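Local coordinates for protein multicopper oxidase (Uncultured bacterium, PDB 4E9X) that probably oxidises its substrates at a mononuclear copper and passes the electrons to a trinuclear copper cluster at the subunit interface, where dioxygen is reduced, at residues Y103-H106 with E111-G114; I123-Q128 with Q303-F308; P246-F251 with D282-K287; T257-T260 with K264-G267; F295-S300 with D311-E316. All blocks are in the same frame, centred on the assembly; numbering follows the deposited sequence.

How the interactions relate
From the N terminus, interaction 1 comes first, a short loop between strand 101-104 and helix 109-115 that closes around the mononuclear copper site. Interaction 2 opens at the end of strand 119-125 and closes the longest loop, joining the first cupredoxin domain to the C-terminal tail. Nested inside it is interaction 3, which ties strand 248-253 of the second domain to a following loop; interaction 4, a tight turn-back at 257-267, is nested within interaction 3. Both touch the third subunit. Interaction 5 packs the linker after strand 270-275 against the C-terminal tail; it crosses interaction 2, and the two meet where Phe308 packs on Tyr297 and Ser300.

Interaction 1. Residues Y103-H106 with E111-G114; sequences YHCH and EHVG. With CU (copper (II) ion), chain D; CU (copper (II) ion), chain E; CU (copper (II) ion), chain J.
His104, at the end of strand 101-104, meets helix 109-115 where CG2 of Val113 lies 3.8 Å from His104 ND1. That nitrogen also donates a nearly straight bond (173°) to Cys105 O, 2.8 Å from His104 ND1 and in the plane of the ring, although it comes from well above the carbonyl plane. NE2, across the ring, binds a copper that His62 and, from the second subunit, His254 also hold. With Cys105 SG swung anti to the backbone N (chi1 -173°), the thiolate reaches the mononuclear copper, SG lying 2.2 Å from the ion. From the helix, His112 ND1 binds the same ion at 2.0 Å, with SG meeting the edge of the His112 ring; His57 and Met118 complete this site. The carbonyl of Cys105 is covered by the valine, whose CG2 is 3.2 Å from Cys105 O. His106 then binds another copper through NE2, shared with His206 and His252 of the second subunit. The His-Cys-His sequence thus bridges two kinds of copper centre, as in multicopper oxidases generally, and the His104 to Cys105 hydrogen bond is consistent with a second path, beside the covalent one, for electrons leaving the thiolate.

Interaction 2. Residues I123-Q128 with Q303-F308; sequences IVDPKQ and QGYGMF
Two strands of the mixed sheet in the N-terminal cupredoxin domain, 119-125 and the outer strand 306-308, are linked by Asp125, the last residue of the first, and Tyr305, just before the second. The strands are not neighbours, since strand 36-40 runs between them, and Tyr305 spans the gap with the length of its side chain: the nearest CA atoms, those of Asp125 and Tyr305, are 9.3 Å apart. Tyr305 OH donates a hydrogen bond to Asp125 OD2 at 2.7 Å. The phenol meets this oxygen on its anti side, 25° out of the carboxylate plane, while OD2 itself lies at the edge of the ring, 3.2 Å from Tyr305 CE1. Carboxylate and ring are turned steeply against each other, with their planes 71° apart. In Tyr305, CG lies anti to the carbonyl carbon (chi1 -59°), which sends the ring out from the backbone and across to the aspartate. The other oxygen, Asp125 OD1, is bonded to His38 NE2, and the His38 ring in turn packs edge-to-face with Tyr305, so that the three side chains contact one another, His38 coming from the intervening strand. A phenylalanine in place of Tyr305 would probably leave Asp125 OD2 without its hydroxyl donor. The arrangement belongs to a C-terminal tail that returns to the first cupredoxin domain and adds an antiparallel edge strand to its sheet.

Interaction 3. Residues P246-F251 with D282-K287; sequences PGRFIF and DWYVWK
Arg248, at the start of strand 248-253 in the second cupredoxin domain, reaches out to Tyr284 and Trp283 in the loop that follows strand 270-275, where a type I turn runs from Tyr284 to Lys287. Apolar contact comes first: the arginine CD sits over the centre of the phenol ring, a CH-pi contact with Arg248 CD 3.6 Å from the centroid of the Tyr284 ring. Further along, the chain bends at chi3 (-61°), which places the guanidinium beside CB and CG of Tyr284. Its cation-pi contact is accordingly off-centre, with Arg248 CZ 4.4 Å from the Tyr284 ring centroid, while Arg248 NE approaches Tyr284 CD1 to 3.4 Å. The planes of guanidinium and phenol are inclined by 31°. Trp283 meets the edge of the guanidinium: its CH2 lies near the guanidinium plane, 3.6 Å from Arg248 NH2, with the indole turned steeply to it. Polar partners fix the two ends. Arg248 NH2 forms a salt bridge with Asp281 and a hydrogen bond to Val78 O of the third subunit, whereas Tyr284 OH is bonded to Glu274. The third subunit also packs Trp70 on the arginine, placing the cluster at an intersubunit surface. On the face of the Tyr284 ring opposite the arginine, Trp286 N stands over the centre, 3.5 Å above the plane.

Interaction 4. Residues T257-T260 with K264-G267; sequences THVT and KHPG
The backbone doubles back so sharply between Thr260 and Gly267 that their CA atoms are only 4.4 Å apart, and a cis peptide before Pro266 lies in the returning arm. Two CA-H...O contacts join the arms: Val259 CA meets Gly267 O at 3.0 Å, and Thr260 CA meets Lys264 O at the same distance. Gly267 fits closely here, since a beta carbon on it would come within 3.1 Å of Thr260 C. The side-chain link is made by His265, whose ND1 donates to Val259 O at 2.7 Å. The bond lies in the carbonyl plane but is bent at the hydrogen (144°) and tilted somewhat from the ring. With CG anti to the backbone N (chi1 166°), the imidazole is laid alongside Val259, and Val259 CG2 touches its edge, 3.7 Å from His265 ND1. Pro266 CB covers one face of the ring, over its centre. Replacing His265 by an alanine is likely to leave Val259 O without its imidazole donor and open a gap beside the valine methyl. The first arm is braced from within as well, Thr260 OG1 donating to Thr257 O at 2.7 Å. His258 takes little part in the contact; its ND1 is bonded to Asp253. The whole turn lies in the loop between strands 248-253 and 270-275, with Thr260 against Phe168 and Lys264 against Tyr167 of strand 167-170, while Val109 and Asn110 of the third subunit pack on Val259, Thr260 and His265.

Interaction 5. Residues F295-S300 with D311-E316; sequences FFYSES and DGFKGE
The backbones come nearest at Phe295 and Gly312, whose CA atoms are 6.9 Å apart; segment 311-316 starts with a 3-10 turn over residues 311-313, closed by Lys314 N to Asp311 O, and Tyr297 in the first segment takes a left-handed helical conformation (phi/psi 65/15). Phe313 lies between Phe295 and Tyr297, presenting the edge of its ring to the Tyr297 ring and to the Phe295 carbonyl oxygen. With Tyr297 it makes a T-shaped stack, with centroids 5.1 Å apart and planes at 85°: Phe313 CE2 comes down over the phenol face, offset toward the rim and 3.6 Å from Tyr297 CZ. At another part of the same edge, Phe295 O lies near the ring plane, 3.1 Å from Phe313 CZ and 3.5 Å from Phe313 CE1, a contact in which the weakly positive ring hydrogens meet the oxygen. This oxygen also accepts from Asn171 ND2. The Phe295 ring lies farther off, its CD1 4.1 Å from Phe313 CE1, and sets its own CD2 over the face of Phe296. Tyr297 OH is hydrogen-bonded to Gly34 O. Phe313 bonds through its backbone to Val32 and Phe296 to Ile141 of strand 138-147, while Tyr297 rests on Leu36 of strand 36-40, so the buried cluster joins strands of both cupredoxin domains through the C-terminal tail.

Interaction 1. Residues Y103-H106 with E111-G114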
# COMPACT_ATOMS: atom_id res chain seq x y z
N TYR A 103 -20.40 -2.81 -5.76
CA TYR A 103 -20.95 -4.15 -5.90
C TYR A 103 -20.07 -4.84 -6.94
O TYR A 103 -19.51 -4.20 -7.85
CB TYR A 103 -22.47 -4.16 -6.24
CG TYR A 103 -22.76 -3.51 -7.59
CD1 TYR A 103 -22.73 -4.25 -8.77
CD2 TYR A 103 -23.05 -2.15 -7.67
CE1 TYR A 103 -22.99 -3.65 -10.00
CE2 TYR A 103 -23.31 -1.52 -8.90
CZ TYR A 103 -23.27 -2.27 -10.03
OH TYR A 103 -23.51 -1.72 -11.28
N HIS A 104 -19.96 -6.17 -6.86
CA HIS A 104 -19.10 -6.89 -7.79
C HIS A 104 -19.41 -8.38 -7.75
O HIS A 104 -19.94 -8.86 -6.73
CB HIS A 104 -17.61 -6.68 -7.49
CG HIS A 104 -17.10 -7.03 -6.12
ND1 HIS A 104 -16.81 -8.30 -5.71
CD2 HIS A 104 -16.82 -6.22 -5.07
CE1 HIS A 104 -16.37 -8.26 -4.44
NE2 HIS A 104 -16.35 -7.01 -4.03
N CYS A 105 -19.05 -9.09 -8.80
CA CYS A 105 -19.23 -10.56 -8.73
C CYS A 105 -18.38 -11.12 -7.61
O CYS A 105 -17.32 -10.59 -7.28
CB CYS A 105 -18.82 -11.14 -10.10
SG CYS A 105 -19.19 -12.91 -10.21
N HIS A 106 -18.80 -12.26 -7.05
CA HIS A 106 -17.99 -12.97 -6.08
C HIS A 106 -17.72 -14.43 -6.47
O HIS A 106 -17.35 -15.24 -5.62
CB HIS A 106 -18.62 -12.87 -4.68
CG HIS A 106 -17.62 -12.64 -3.59
ND1 HIS A 106 -16.73 -13.62 -3.20
CD2 HIS A 106 -17.39 -11.58 -2.78
CE1 HIS A 106 -15.98 -13.14 -2.23
NE2 HIS A 106 -16.35 -11.91 -1.94
N GLU A 111 -10.43 -13.49 -11.69
CA GLU A 111 -10.65 -13.18 -13.09
C GLU A 111 -11.81 -12.23 -13.27
O GLU A 111 -11.71 -11.21 -13.99
CB GLU A 111 -10.90 -14.48 -13.90
CG GLU A 111 -11.14 -14.16 -15.37
CD GLU A 111 -11.74 -15.24 -16.23
OE1 GLU A 111 -11.86 -16.39 -15.77
OE2 GLU A 111 -12.11 -14.88 -17.40
N HIS A 112 -12.99 -12.53 -12.68
CA HIS A 112 -14.19 -11.78 -13.01
C HIS A 112 -14.08 -10.32 -12.54
O HIS A 112 -14.51 -9.42 -13.27
CB HIS A 112 -15.43 -12.49 -12.42
CG HIS A 112 -15.80 -13.75 -13.17
ND1 HIS A 112 -17.07 -14.30 -13.05
CD2 HIS A 112 -15.04 -14.55 -13.96
CE1 HIS A 112 -17.10 -15.40 -13.79
NE2 HIS A 112 -15.91 -15.57 -14.33
N VAL A 113 -13.57 -10.12 -11.32
CA VAL A 113 -13.39 -8.77 -10.79
C VAL A 113 -12.06 -8.23 -11.28
O VAL A 113 -11.97 -7.06 -11.65
CB VAL A 113 -13.50 -8.71 -9.25
CG1 VAL A 113 -13.28 -7.30 -8.75
CG2 VAL A 113 -14.88 -9.25 -8.84
N GLY A 114 -11.04 -9.06 -11.36
CA GLY A 114 -9.70 -8.55 -11.75
C GLY A 114 -9.64 -8.08 -13.20
O GLY A 114 -9.01 -7.03 -13.47
CU CU D . -18.72 -13.44 -12.31
CU CU E . -15.48 -6.28 -2.42
CU CU J . -15.57 -10.72 -0.45

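Interaction 2. Residues I123-Q128 with Q303-F308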
# COMPACT_ATOMS: atom_id res chain seq x y z
N ILE A 123 -24.01 4.08 -4.21
CA ILE A 123 -23.86 5.29 -3.39
C ILE A 123 -25.07 5.38 -2.50
O ILE A 123 -26.20 5.46 -3.00
CB ILE A 123 -23.73 6.54 -4.27
CG1 ILE A 123 -22.54 6.41 -5.25
CG2 ILE A 123 -23.65 7.77 -3.40
CD1 ILE A 123 -21.18 6.10 -4.57
N VAL A 124 -24.85 5.40 -1.19
CA VAL A 124 -25.92 5.52 -0.21
C VAL A 124 -25.81 6.91 0.42
O VAL A 124 -24.84 7.18 1.13
CB VAL A 124 -25.86 4.39 0.84
CG1 VAL A 124 -26.99 4.59 1.88
CG2 VAL A 124 -25.98 3.00 0.18
N ASP A 125 -26.79 7.76 0.16
CA ASP A 125 -26.74 9.10 0.75
C ASP A 125 -27.04 9.08 2.24
O ASP A 125 -28.14 8.61 2.61
CB ASP A 125 -27.72 10.06 0.10
CG ASP A 125 -27.33 10.58 -1.27
OD1 ASP A 125 -26.26 10.18 -1.78
OD2 ASP A 125 -28.11 11.37 -1.85
N PRO A 126 -26.21 9.63 3.10
CA PRO A 126 -26.58 9.71 4.50
C PRO A 126 -27.78 10.65 4.69
O PRO A 126 -27.90 11.69 4.04
CB PRO A 126 -25.39 10.36 5.19
CG PRO A 126 -24.35 10.60 4.14
CD PRO A 126 -24.86 10.21 2.80
N LYS A 127 -28.64 10.27 5.67
CA LYS A 127 -29.65 11.27 6.05
C LYS A 127 -28.99 12.49 6.67
O LYS A 127 -29.55 13.61 6.53
CB LYS A 127 -30.58 10.54 7.00
CG LYS A 127 -31.46 9.48 6.38
CD LYS A 127 -32.14 8.63 7.47
CE LYS A 127 -33.14 7.65 6.92
NZ LYS A 127 -33.56 6.54 7.84
N GLN A 128 -27.83 12.35 7.32
CA GLN A 128 -27.10 13.52 7.79
C GLN A 128 -25.63 13.59 7.36
O GLN A 128 -24.63 13.12 7.91
CB GLN A 128 -27.18 13.59 9.32
CG GLN A 128 -28.63 13.76 9.75
CD GLN A 128 -29.25 15.12 9.52
OE1 GLN A 128 -28.63 16.08 9.04
NE2 GLN A 128 -30.53 15.23 9.85
N GLN A 303 -29.09 13.19 -10.81
CA GLN A 303 -30.43 12.96 -11.39
C GLN A 303 -31.38 12.20 -10.49
O GLN A 303 -32.37 11.67 -11.01
CB GLN A 303 -30.22 12.23 -12.74
CG GLN A 303 -29.57 13.17 -13.78
CD GLN A 303 -29.10 12.48 -15.03
OE1 GLN A 303 -29.31 11.28 -15.14
NE2 GLN A 303 -28.48 13.23 -15.96
N GLY A 304 -31.15 12.20 -9.19
CA GLY A 304 -32.08 11.60 -8.22
C GLY A 304 -31.73 10.13 -7.96
O GLY A 304 -30.81 9.49 -8.49
N TYR A 305 -32.52 9.58 -7.02
CA TYR A 305 -32.25 8.19 -6.68
C TYR A 305 -32.69 7.25 -7.78
O TYR A 305 -33.66 7.55 -8.48
CB TYR A 305 -32.95 7.84 -5.35
CG TYR A 305 -32.42 8.77 -4.26
CD1 TYR A 305 -31.06 8.76 -3.97
CD2 TYR A 305 -33.23 9.66 -3.53
CE1 TYR A 305 -30.52 9.59 -2.99
CE2 TYR A 305 -32.70 10.50 -2.54
CZ TYR A 305 -31.34 10.44 -2.29
OH TYR A 305 -30.75 11.25 -1.32
N GLY A 306 -32.02 6.12 -7.90
CA GLY A 306 -32.35 5.12 -8.90
C GLY A 306 -31.12 4.41 -9.42
O GLY A 306 -30.06 4.46 -8.78
N MET A 307 -31.27 3.74 -10.56
CA MET A 307 -30.18 3.00 -11.19
C MET A 307 -29.96 3.62 -12.58
O MET A 307 -30.91 3.83 -13.37
CB MET A 307 -30.41 1.50 -11.24
CG MET A 307 -29.35 0.80 -12.13
SD MET A 307 -29.73 -0.99 -12.26
CE MET A 307 -29.01 -1.55 -10.77
N PHE A 308 -28.71 3.95 -12.91
CA PHE A 308 -28.38 4.71 -14.09
C PHE A 308 -27.34 4.00 -14.92
O PHE A 308 -26.21 3.75 -14.48
CB PHE A 308 -27.81 6.12 -13.73
CG PHE A 308 -28.78 6.93 -12.92
CD1 PHE A 308 -29.56 7.88 -13.58
CD2 PHE A 308 -28.89 6.74 -11.56
CE1 PHE A 308 -30.48 8.64 -12.86
CE2 PHE A 308 -29.84 7.48 -10.88
CZ PHE A 308 -30.62 8.44 -11.52

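Interaction 3. Residues P246-F251 with D282-K287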
# COMPACT_ATOMS: atom_id res chain seq x y z
N PRO A 246 -7.40 28.10 -11.13
CA PRO A 246 -7.60 27.77 -12.57
C PRO A 246 -6.31 27.43 -13.30
O PRO A 246 -5.31 28.15 -13.25
CB PRO A 246 -8.19 29.10 -13.13
CG PRO A 246 -8.97 29.62 -11.93
CD PRO A 246 -8.02 29.39 -10.76
N GLY A 247 -6.37 26.37 -14.08
CA GLY A 247 -5.26 25.87 -14.88
C GLY A 247 -5.71 24.62 -15.62
O GLY A 247 -6.92 24.30 -15.59
N ARG A 248 -4.78 23.93 -16.23
CA ARG A 248 -5.00 22.57 -16.70
C ARG A 248 -4.06 21.70 -15.84
O ARG A 248 -2.84 21.78 -16.00
CB ARG A 248 -4.70 22.35 -18.17
CG ARG A 248 -5.64 23.12 -19.08
CD ARG A 248 -5.52 22.75 -20.56
NE ARG A 248 -4.19 23.00 -21.12
CZ ARG A 248 -3.89 24.10 -21.83
NH1 ARG A 248 -4.78 25.07 -22.07
NH2 ARG A 248 -2.66 24.21 -22.30
N PHE A 249 -4.67 20.92 -14.95
CA PHE A 249 -3.90 20.20 -13.94
C PHE A 249 -4.14 18.70 -14.04
O PHE A 249 -5.22 18.19 -13.76
CB PHE A 249 -4.30 20.73 -12.55
CG PHE A 249 -3.64 22.08 -12.25
CD1 PHE A 249 -2.26 22.18 -12.11
CD2 PHE A 249 -4.44 23.20 -12.07
CE1 PHE A 249 -1.70 23.39 -11.77
CE2 PHE A 249 -3.85 24.44 -11.74
CZ PHE A 249 -2.46 24.51 -11.58
N ILE A 250 -3.10 17.97 -14.46
CA ILE A 250 -3.24 16.51 -14.62
C ILE A 250 -3.50 15.88 -13.28
O ILE A 250 -3.13 16.39 -12.22
CB ILE A 250 -2.00 16.01 -15.37
CG1 ILE A 250 -2.10 14.64 -16.02
CG2 ILE A 250 -0.78 16.01 -14.48
CD1 ILE A 250 -0.91 14.31 -16.93
N PHE A 251 -4.14 14.70 -13.30
CA PHE A 251 -4.63 14.05 -12.07
C PHE A 251 -4.48 12.57 -12.43
O PHE A 251 -5.10 12.11 -13.39
CB PHE A 251 -6.06 14.50 -11.86
CG PHE A 251 -6.82 14.04 -10.58
CD1 PHE A 251 -8.14 14.39 -10.41
CD2 PHE A 251 -6.23 13.28 -9.56
CE1 PHE A 251 -8.90 14.05 -9.29
CE2 PHE A 251 -7.00 12.92 -8.48
CZ PHE A 251 -8.30 13.26 -8.33
N ASP A 282 -2.93 25.35 -28.80
CA ASP A 282 -3.01 24.46 -29.96
C ASP A 282 -2.30 23.13 -29.68
O ASP A 282 -2.68 22.17 -30.34
CB ASP A 282 -2.34 25.03 -31.24
CG ASP A 282 -3.19 26.11 -31.86
OD1 ASP A 282 -4.38 26.30 -31.52
OD2 ASP A 282 -2.67 26.81 -32.77
N TRP A 283 -1.32 23.14 -28.75
CA TRP A 283 -0.53 21.92 -28.49
C TRP A 283 -1.13 21.08 -27.37
O TRP A 283 -0.59 20.02 -27.04
CB TRP A 283 0.95 22.21 -28.16
CG TRP A 283 1.12 23.40 -27.29
CD1 TRP A 283 1.45 24.68 -27.67
CD2 TRP A 283 0.97 23.45 -25.86
NE1 TRP A 283 1.50 25.49 -26.55
CE2 TRP A 283 1.21 24.74 -25.44
CE3 TRP A 283 0.65 22.44 -24.93
CZ2 TRP A 283 1.15 25.13 -24.10
CZ3 TRP A 283 0.58 22.84 -23.59
CH2 TRP A 283 0.83 24.16 -23.18
N TYR A 284 -2.25 21.56 -26.81
CA TYR A 284 -2.86 20.78 -25.70
C TYR A 284 -3.34 19.44 -26.19
O TYR A 284 -4.08 19.33 -27.18
CB TYR A 284 -4.02 21.58 -25.08
CG TYR A 284 -4.78 20.83 -24.00
CD1 TYR A 284 -4.07 20.14 -22.99
CD2 TYR A 284 -6.17 20.77 -23.94
CE1 TYR A 284 -4.74 19.47 -22.02
CE2 TYR A 284 -6.85 20.08 -22.96
CZ TYR A 284 -6.11 19.41 -21.99
OH TYR A 284 -6.77 18.72 -21.00
N VAL A 285 -2.95 18.39 -25.48
CA VAL A 285 -3.26 17.03 -25.92
C VAL A 285 -4.76 16.80 -26.12
O VAL A 285 -5.17 16.06 -27.02
CB VAL A 285 -2.65 15.98 -24.95
CG1 VAL A 285 -3.34 16.04 -23.58
CG2 VAL A 285 -2.79 14.55 -25.45
N TRP A 286 -5.58 17.44 -25.33
CA TRP A 286 -7.03 17.20 -25.39
C TRP A 286 -7.78 18.36 -25.99
O TRP A 286 -8.99 18.54 -25.76
CB TRP A 286 -7.49 16.78 -24.00
CG TRP A 286 -7.52 15.29 -23.76
CD1 TRP A 286 -7.32 14.29 -24.65
CD2 TRP A 286 -7.78 14.67 -22.49
NE1 TRP A 286 -7.44 13.03 -24.04
CE2 TRP A 286 -7.72 13.26 -22.70
CE3 TRP A 286 -8.03 15.18 -21.20
CZ2 TRP A 286 -7.93 12.36 -21.65
CZ3 TRP A 286 -8.25 14.27 -20.17
CH2 TRP A 286 -8.20 12.89 -20.39
N LYS A 287 -7.12 19.17 -26.82
CA LYS A 287 -7.86 20.22 -27.53
C LYS A 287 -8.94 19.60 -28.41
O LYS A 287 -8.71 18.57 -29.06
CB LYS A 287 -6.87 21.06 -28.35
CG LYS A 287 -7.55 22.04 -29.29
CD LYS A 287 -6.54 22.62 -30.27
CE LYS A 287 -7.30 23.47 -31.28
NZ LYS A 287 -8.38 24.29 -30.66

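Interaction 4. Residues T257-T260 with K264-G267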
# COMPACT_ATOMS: atom_id res chain seq x y z
N THR A 257 4.86 2.35 -13.31
CA THR A 257 4.50 1.43 -14.38
C THR A 257 3.05 1.51 -14.78
O THR A 257 2.66 1.01 -15.84
CB THR A 257 4.82 -0.03 -13.96
OG1 THR A 257 4.04 -0.22 -12.77
CG2 THR A 257 6.27 -0.27 -13.62
N HIS A 258 2.18 2.19 -14.03
CA HIS A 258 0.77 2.28 -14.38
C HIS A 258 0.48 3.39 -15.37
O HIS A 258 -0.64 3.40 -15.89
CB HIS A 258 -0.05 2.57 -13.09
CG HIS A 258 -0.02 1.38 -12.17
ND1 HIS A 258 -0.80 1.32 -11.05
CD2 HIS A 258 0.68 0.21 -12.22
CE1 HIS A 258 -0.59 0.16 -10.43
NE2 HIS A 258 0.31 -0.53 -11.13
N VAL A 259 1.45 4.30 -15.63
CA VAL A 259 1.17 5.30 -16.68
C VAL A 259 1.79 4.84 -17.99
O VAL A 259 2.43 5.52 -18.77
CB VAL A 259 1.62 6.71 -16.29
CG1 VAL A 259 0.66 7.18 -15.16
CG2 VAL A 259 3.03 6.79 -15.86
N THR A 260 1.52 3.57 -18.26
CA THR A 260 1.93 2.94 -19.51
C THR A 260 0.72 2.17 -20.06
O THR A 260 -0.27 1.92 -19.34
CB THR A 260 3.13 1.99 -19.34
OG1 THR A 260 2.76 0.83 -18.54
CG2 THR A 260 4.33 2.66 -18.68
N LYS A 264 4.01 1.04 -23.55
CA LYS A 264 4.20 2.39 -24.12
C LYS A 264 3.65 3.49 -23.23
O LYS A 264 2.78 3.27 -22.42
CB LYS A 264 3.57 2.47 -25.52
CG LYS A 264 3.46 1.20 -26.33
CD LYS A 264 2.29 1.16 -27.30
CE LYS A 264 0.91 1.37 -26.67
NZ LYS A 264 0.05 0.16 -26.58
N HIS A 265 4.15 4.73 -23.31
CA HIS A 265 3.77 5.82 -22.40
C HIS A 265 3.45 6.95 -23.36
O HIS A 265 4.11 7.13 -24.41
CB HIS A 265 4.82 6.24 -21.35
CG HIS A 265 4.64 7.54 -20.58
ND1 HIS A 265 4.06 7.63 -19.31
CD2 HIS A 265 4.97 8.85 -20.85
CE1 HIS A 265 4.01 8.87 -18.85
NE2 HIS A 265 4.56 9.64 -19.75
N PRO A 266 2.44 7.76 -23.04
CA PRO A 266 1.62 7.72 -21.85
C PRO A 266 0.41 6.82 -22.07
O PRO A 266 0.04 6.51 -23.18
CB PRO A 266 1.14 9.15 -21.69
CG PRO A 266 1.09 9.69 -23.06
CD PRO A 266 2.09 8.91 -23.92
N GLY A 267 -0.12 6.44 -20.90
CA GLY A 267 -1.31 5.61 -20.89
C GLY A 267 -1.72 5.52 -19.44
O GLY A 267 -1.06 6.07 -18.55

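Interaction 5. Residues F295-S300 with D311-E316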
# COMPACT_ATOMS: atom_id res chain seq x y z
N PHE A 295 -18.45 10.79 -17.76
CA PHE A 295 -17.40 9.78 -17.65
C PHE A 295 -17.11 9.42 -16.20
O PHE A 295 -16.63 8.32 -15.94
CB PHE A 295 -16.13 10.31 -18.34
CG PHE A 295 -14.98 9.29 -18.26
CD1 PHE A 295 -14.94 8.17 -19.07
CD2 PHE A 295 -13.96 9.48 -17.33
CE1 PHE A 295 -13.90 7.24 -18.96
CE2 PHE A 295 -12.93 8.58 -17.20
CZ PHE A 295 -12.90 7.46 -18.02
N PHE A 296 -17.37 10.33 -15.27
CA PHE A 296 -17.20 10.04 -13.84
C PHE A 296 -18.53 9.99 -13.12
O PHE A 296 -18.60 10.14 -11.90
CB PHE A 296 -16.30 11.12 -13.17
CG PHE A 296 -14.95 11.30 -13.82
CD1 PHE A 296 -13.93 10.37 -13.57
CD2 PHE A 296 -14.67 12.36 -14.68
CE1 PHE A 296 -12.67 10.52 -14.13
CE2 PHE A 296 -13.38 12.52 -15.24
CZ PHE A 296 -12.39 11.59 -14.98
N TYR A 297 -19.61 9.72 -13.90
CA TYR A 297 -20.97 9.60 -13.34
C TYR A 297 -21.47 10.90 -12.75
O TYR A 297 -22.48 10.95 -12.05
CB TYR A 297 -21.12 8.44 -12.36
CG TYR A 297 -21.52 7.12 -12.96
CD1 TYR A 297 -22.57 6.99 -13.86
CD2 TYR A 297 -20.87 5.95 -12.55
CE1 TYR A 297 -22.94 5.74 -14.40
CE2 TYR A 297 -21.22 4.71 -13.07
CZ TYR A 297 -22.25 4.61 -13.98
OH TYR A 297 -22.64 3.40 -14.53
N SER A 298 -20.83 12.06 -13.05
CA SER A 298 -21.22 13.30 -12.33
C SER A 298 -22.59 13.80 -12.74
O SER A 298 -23.24 14.42 -11.95
CB SER A 298 -20.20 14.40 -12.63
OG SER A 298 -18.92 14.06 -12.14
N GLU A 299 -23.00 13.51 -13.98
CA GLU A 299 -24.37 13.94 -14.35
C GLU A 299 -25.38 12.97 -13.74
O GLU A 299 -26.38 13.39 -13.13
CB GLU A 299 -24.52 14.03 -15.87
CG GLU A 299 -23.61 15.14 -16.43
CD GLU A 299 -23.88 16.51 -15.79
OE1 GLU A 299 -25.02 16.96 -15.48
OE2 GLU A 299 -22.91 17.24 -15.52
N SER A 300 -25.14 11.67 -13.84
CA SER A 300 -26.09 10.71 -13.22
C SER A 300 -26.24 10.96 -11.73
O SER A 300 -27.37 10.76 -11.24
CB SER A 300 -25.58 9.27 -13.39
OG SER A 300 -25.44 8.94 -14.76
N ASP A 311 -24.13 5.21 -21.59
CA ASP A 311 -23.69 4.63 -22.85
C ASP A 311 -22.21 4.82 -23.10
O ASP A 311 -21.65 4.06 -23.87
CB ASP A 311 -24.52 5.16 -24.04
CG ASP A 311 -24.60 6.66 -24.15
OD1 ASP A 311 -23.71 7.36 -23.59
OD2 ASP A 311 -25.59 7.16 -24.75
N GLY A 312 -21.52 5.76 -22.45
CA GLY A 312 -20.06 5.87 -22.65
C GLY A 312 -19.34 4.67 -22.09
O GLY A 312 -18.17 4.48 -22.39
N PHE A 313 -20.02 3.88 -21.25
CA PHE A 313 -19.38 2.69 -20.64
C PHE A 313 -19.85 1.41 -21.31
O PHE A 313 -19.39 0.32 -20.92
CB PHE A 313 -19.79 2.61 -19.17
CG PHE A 313 -19.30 3.79 -18.33
CD1 PHE A 313 -18.19 4.52 -18.66
CD2 PHE A 313 -20.00 4.10 -17.17
CE1 PHE A 313 -17.79 5.54 -17.80
CE2 PHE A 313 -19.60 5.13 -16.32
CZ PHE A 313 -18.44 5.86 -16.64
N LYS A 314 -20.75 1.47 -22.29
CA LYS A 314 -21.28 0.25 -22.90
C LYS A 314 -20.33 -0.44 -23.87
O LYS A 314 -19.59 0.23 -24.60
CB LYS A 314 -22.56 0.59 -23.70
CG LYS A 314 -23.74 0.83 -22.73
CD LYS A 314 -24.87 1.35 -23.63
CE LYS A 314 -26.13 1.70 -22.94
NZ LYS A 314 -26.78 0.42 -22.62
N GLY A 315 -20.34 -1.79 -23.84
CA GLY A 315 -19.51 -2.54 -24.80
C GLY A 315 -20.41 -3.04 -25.93
O GLY A 315 -21.62 -2.81 -26.00
N GLU A 316 -19.74 -3.76 -26.83
CA GLU A 316 -20.36 -4.28 -28.04
C GLU A 316 -20.69 -5.76 -27.86
O GLU A 316 -19.85 -6.57 -27.42
CB GLU A 316 -19.38 -4.09 -29.23
CG GLU A 316 -19.08 -2.64 -29.55
CD GLU A 316 -18.13 -2.47 -30.75
OE1 GLU A 316 -17.65 -3.49 -31.31
OE2 GLU A 316 -17.90 -1.30 -31.10